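Local coordinates for protein beta-N-acetylhexosaminidase (Beutenbergia cavernae, PDB 5BU9) that probably hydrolyses terminal non-reducing N-acetyl-D-hexosamine residues from N-acetyl-beta-D-hexosaminides, as a glycoside hydrolase of family 3, at residues G190-N195 with A200-D205; E194-T199 with T230-Y235. All coordinates share one frame; numbering follows the deposited sequence.

Overall arrangement
The two contacts hold one long loop of the TIM barrel, which follows strand 180-186. In contact 1 the loop folds back on itself, 190-195 against 200-205. In contact 2 its middle, 194-199, packs against 230-235, which follows the next barrel strand. The contacts share E194 and N195, and their centres are about 6 Å apart. Strands 203-204 and 234-235 join them as a small parallel sheet: D204 N lies 2.7 Å from V234 O, and V202 O lies 2.9 Å from V234 N, both probable hydrogen bonds. A bound glycerol, probably from the crystallisation liquor, lies about 5 Å from the N195 side chain and may mark a pocket.

Contact 1 (G190-N195 with A200-D205); sequences GRVTEN and AGVVDD
V202 meets the loop 190-195 with both of its methyls. CG1 lies 3.8 Å from V192 CG1, and the two valine side chains cross at about a right angle. CG2 lies 3.8 Å from E194 CB and also faces the N195 backbone. This spread follows from the torsion: CG1 stands anti to the V202 backbone N (chi1 175°), and CG2 is turned to the E194 side. V192 CG1 has a second neighbour, D204 CB, at 3.8 Å. With an alanine in place of V202 both methyls are gone; E194 CB would probably lose this apolar neighbour, V192 CG1 would be left with D204 CB, and a gap is likely to open between the two arms. The two arms run antiparallel and belong to one loop of the TIM barrel. In family 3 N-acetylglucosaminidases such as NagZ the loop after the corresponding strand carries the acid/base dyad; the packing alone does not establish such a role here. Across this contact the polar links run through water. One water accepts from R191 N and donates to D204 OD2 at 2.8 Å. OD2 also bonds to T207 OG1, and OD1 takes the V206 N-H, so D204 is held at both carboxylate oxygens. The R191 CB lies 3.7 Å from D204 OD2, but its chain bends away at chi3 to a salt bridge with D211. A second water accepts from T193 N and lies 2.8 Å from V203 O. A third accepts from V203 N at 2.9 Å, near E194 OE2.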
# COMPACT_ATOMS: atom_id res chain seq x y z
N GLY A 190 1.50 -11.68 9.59
CA GLY A 190 2.59 -12.33 10.28
C GLY A 190 2.30 -13.72 10.78
O GLY A 190 3.14 -14.32 11.44
N ARG A 191 1.12 -14.27 10.48
CA ARG A 191 0.78 -15.59 11.00
C ARG A 191 0.32 -16.59 9.93
O ARG A 191 0.03 -17.74 10.25
CB ARG A 191 -0.28 -15.45 12.10
CG ARG A 191 0.11 -14.39 13.17
CD ARG A 191 -0.78 -14.53 14.42
NE ARG A 191 -0.50 -15.81 15.07
CZ ARG A 191 -1.03 -16.21 16.22
NH1 ARG A 191 -1.90 -15.44 16.89
NH2 ARG A 191 -0.67 -17.40 16.70
N VAL A 192 0.29 -16.19 8.66
CA VAL A 192 0.02 -17.17 7.60
C VAL A 192 1.23 -18.09 7.44
O VAL A 192 2.35 -17.70 7.74
CB VAL A 192 -0.30 -16.51 6.25
CG1 VAL A 192 -1.68 -15.81 6.28
CG2 VAL A 192 0.82 -15.54 5.87
N THR A 193 0.99 -19.31 6.98
CA THR A 193 2.06 -20.27 6.74
C THR A 193 2.35 -20.46 5.23
O THR A 193 3.18 -21.28 4.86
CB THR A 193 1.71 -21.60 7.34
OG1 THR A 193 0.38 -21.94 6.92
CG2 THR A 193 1.77 -21.53 8.89
N GLU A 194 1.65 -19.70 4.38
CA GLU A 194 1.93 -19.68 2.94
C GLU A 194 2.01 -18.27 2.44
O GLU A 194 1.60 -17.34 3.13
CB GLU A 194 0.87 -20.43 2.15
CG GLU A 194 1.03 -21.96 2.25
CD GLU A 194 0.14 -22.51 3.32
OE1 GLU A 194 0.55 -23.49 4.00
OE2 GLU A 194 -0.98 -21.93 3.48
N ASN A 195 2.54 -18.10 1.23
CA ASN A 195 2.73 -16.78 0.65
C ASN A 195 1.65 -16.44 -0.40
O ASN A 195 1.54 -17.11 -1.43
CB ASN A 195 4.12 -16.68 -0.01
CG ASN A 195 4.61 -15.26 -0.14
OD1 ASN A 195 3.82 -14.32 -0.32
ND2 ASN A 195 5.91 -15.08 -0.05
N ALA A 200 -2.39 -19.85 -3.75
CA ALA A 200 -3.77 -19.37 -3.60
C ALA A 200 -4.46 -20.18 -2.51
O ALA A 200 -3.93 -21.21 -2.08
CB ALA A 200 -4.55 -19.45 -4.91
N GLY A 201 -5.62 -19.73 -2.05
CA GLY A 201 -6.29 -20.41 -0.95
C GLY A 201 -5.53 -20.24 0.36
O GLY A 201 -5.60 -21.10 1.23
N VAL A 202 -4.77 -19.15 0.48
CA VAL A 202 -4.07 -18.89 1.73
C VAL A 202 -5.04 -18.47 2.80
O VAL A 202 -5.76 -17.47 2.67
CB VAL A 202 -3.00 -17.83 1.58
CG1 VAL A 202 -2.41 -17.56 2.96
CG2 VAL A 202 -1.94 -18.29 0.64
N VAL A 203 -5.06 -19.26 3.86
CA VAL A 203 -6.00 -19.07 4.96
C VAL A 203 -5.18 -18.89 6.23
O VAL A 203 -4.32 -19.72 6.54
CB VAL A 203 -6.97 -20.26 5.14
CG1 VAL A 203 -7.78 -20.09 6.48
CG2 VAL A 203 -7.90 -20.35 3.97
N ASP A 204 -5.44 -17.79 6.94
CA ASP A 204 -4.95 -17.58 8.30
C ASP A 204 -6.04 -18.13 9.23
O ASP A 204 -7.18 -17.65 9.19
CB ASP A 204 -4.68 -16.09 8.55
CG ASP A 204 -4.40 -15.76 10.02
OD1 ASP A 204 -5.09 -16.27 10.92
OD2 ASP A 204 -3.49 -14.94 10.29
N ASP A 205 -5.70 -19.12 10.06
CA ASP A 205 -6.67 -19.74 10.96
C ASP A 205 -6.55 -19.32 12.43
O ASP A 205 -7.17 -19.95 13.28
CB ASP A 205 -6.57 -21.28 10.87
CG ASP A 205 -5.24 -21.84 11.36
OD1 ASP A 205 -4.27 -21.06 11.52
OD2 ASP A 205 -5.17 -23.07 11.57
O HOH W 1 -1.27 -13.61 9.19
O HOH W 2 -2.46 -19.62 9.85
O HOH W 3 -1.62 -19.72 5.90
O HOH W 4 -3.48 -21.75 3.83

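Contact 2 (E194-T199 with T230-Y235); sequences ENTDTT and TSTAVY
T196 and A233 bring the two backbones nearest, with their CA atoms 6.6 Å apart. Both segments are loop-rich parts at the ends of TIM-barrel strands. Segment 194-199 lies in the loop after strand 180-186. Segment 230-235 leaves barrel strand 227-230 and leads into the short strand 234-235. The segment 194-199 is tightly turned. N195 O accepts from both T198 N and T199 N. N195 OD1 takes the D197 N-H in an Asx turn, with the donor 41° above the carbonyl plane. This turn presents T196 to the other segment. Its CB lies 3.6 Å from T232 OG1, and the two threonine side chains cross obliquely. T196 CG2 lies 4.0 Å from A233 N, with A233 CB also close by. A chi1 of 55° in T196 puts OG1 between the backbone N and the carbonyl carbon and CG2 anti to the carbonyl carbon, near A233. One water links the segments: it donates to T196 OG1 at 3.1 Å and accepts from T232 N at 2.9 Å. Q275 holds both sides from outside, through the T196 backbone and T232 O. In 230-235, S231 OG accepts from A233 N at 3.0 Å in an ST turn. The same OG donates to Y235 OH at 2.9 Å, lying in the plane of the tyrosine ring at its edge, and Y235 OH also bonds to G188 O.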
# COMPACT_ATOMS: atom_id res chain seq x y z
N GLU A 194 1.65 -19.70 4.38
CA GLU A 194 1.93 -19.68 2.94
C GLU A 194 2.01 -18.27 2.44
O GLU A 194 1.60 -17.34 3.13
CB GLU A 194 0.87 -20.43 2.15
CG GLU A 194 1.03 -21.96 2.25
CD GLU A 194 0.14 -22.51 3.32
OE1 GLU A 194 0.55 -23.49 4.00
OE2 GLU A 194 -0.98 -21.93 3.48
N ASN A 195 2.54 -18.10 1.23
CA ASN A 195 2.73 -16.78 0.65
C ASN A 195 1.65 -16.44 -0.40
O ASN A 195 1.54 -17.11 -1.43
CB ASN A 195 4.12 -16.68 -0.01
CG ASN A 195 4.61 -15.26 -0.14
OD1 ASN A 195 3.82 -14.32 -0.32
ND2 ASN A 195 5.91 -15.08 -0.05
N THR A 196 0.91 -15.35 -0.19
CA THR A 196 -0.15 -14.98 -1.12
C THR A 196 0.37 -14.58 -2.52
O THR A 196 -0.39 -14.63 -3.47
CB THR A 196 -1.02 -13.84 -0.58
OG1 THR A 196 -0.19 -12.72 -0.24
CG2 THR A 196 -1.87 -14.32 0.65
N ASP A 197 1.65 -14.21 -2.63
CA ASP A 197 2.27 -13.93 -3.93
C ASP A 197 2.24 -15.12 -4.86
O ASP A 197 1.97 -14.97 -6.06
CB ASP A 197 3.76 -13.48 -3.78
CG ASP A 197 3.93 -12.05 -3.22
OD1 ASP A 197 2.91 -11.32 -3.14
OD2 ASP A 197 5.09 -11.65 -2.89
N THR A 198 2.52 -16.30 -4.31
CA THR A 198 2.77 -17.49 -5.12
C THR A 198 1.79 -18.64 -4.89
O THR A 198 1.84 -19.64 -5.61
CB THR A 198 4.18 -18.06 -4.80
OG1 THR A 198 4.25 -18.29 -3.39
CG2 THR A 198 5.28 -17.08 -5.16
N THR A 199 0.97 -18.55 -3.85
CA THR A 199 0.06 -19.64 -3.48
C THR A 199 -1.37 -19.07 -3.42
O THR A 199 -1.53 -17.91 -3.10
CB THR A 199 0.46 -20.24 -2.08
OG1 THR A 199 1.81 -20.69 -2.14
CG2 THR A 199 -0.41 -21.44 -1.70
N THR A 230 -4.34 -3.41 3.01
CA THR A 230 -4.99 -4.66 3.37
C THR A 230 -4.27 -5.87 2.74
O THR A 230 -3.72 -5.78 1.63
CB THR A 230 -6.46 -4.67 2.92
OG1 THR A 230 -6.49 -4.37 1.52
CG2 THR A 230 -7.32 -3.62 3.72
N SER A 231 -4.30 -6.98 3.48
CA SER A 231 -3.92 -8.34 3.09
C SER A 231 -4.91 -9.00 2.13
O SER A 231 -6.09 -8.67 2.16
CB SER A 231 -3.84 -9.17 4.37
OG SER A 231 -3.67 -10.54 4.14
N THR A 232 -4.45 -9.97 1.32
CA THR A 232 -5.40 -10.74 0.51
C THR A 232 -5.63 -12.13 1.08
O THR A 232 -6.36 -12.92 0.50
CB THR A 232 -4.97 -10.89 -0.95
OG1 THR A 232 -3.68 -11.47 -0.98
CG2 THR A 232 -4.96 -9.54 -1.68
N ALA A 233 -5.02 -12.44 2.22
CA ALA A 233 -5.24 -13.71 2.90
C ALA A 233 -6.70 -13.86 3.32
O ALA A 233 -7.40 -12.87 3.48
CB ALA A 233 -4.32 -13.82 4.12
N VAL A 234 -7.16 -15.10 3.49
CA VAL A 234 -8.50 -15.34 4.01
C VAL A 234 -8.38 -15.56 5.51
O VAL A 234 -7.58 -16.39 5.93
CB VAL A 234 -9.18 -16.52 3.33
CG1 VAL A 234 -10.50 -16.73 3.97
CG2 VAL A 234 -9.37 -16.25 1.83
N TYR A 235 -9.12 -14.80 6.31
CA TYR A 235 -8.99 -14.86 7.78
C TYR A 235 -10.17 -15.62 8.38
O TYR A 235 -11.22 -15.04 8.61
CB TYR A 235 -8.89 -13.44 8.40
CG TYR A 235 -7.58 -12.79 8.04
CD1 TYR A 235 -7.39 -12.21 6.78
CD2 TYR A 235 -6.49 -12.85 8.91
CE1 TYR A 235 -6.13 -11.68 6.41
CE2 TYR A 235 -5.23 -12.32 8.55
CZ TYR A 235 -5.07 -11.73 7.30
OH TYR A 235 -3.86 -11.19 6.96
O HOH W 5 -1.62 -10.22 0.91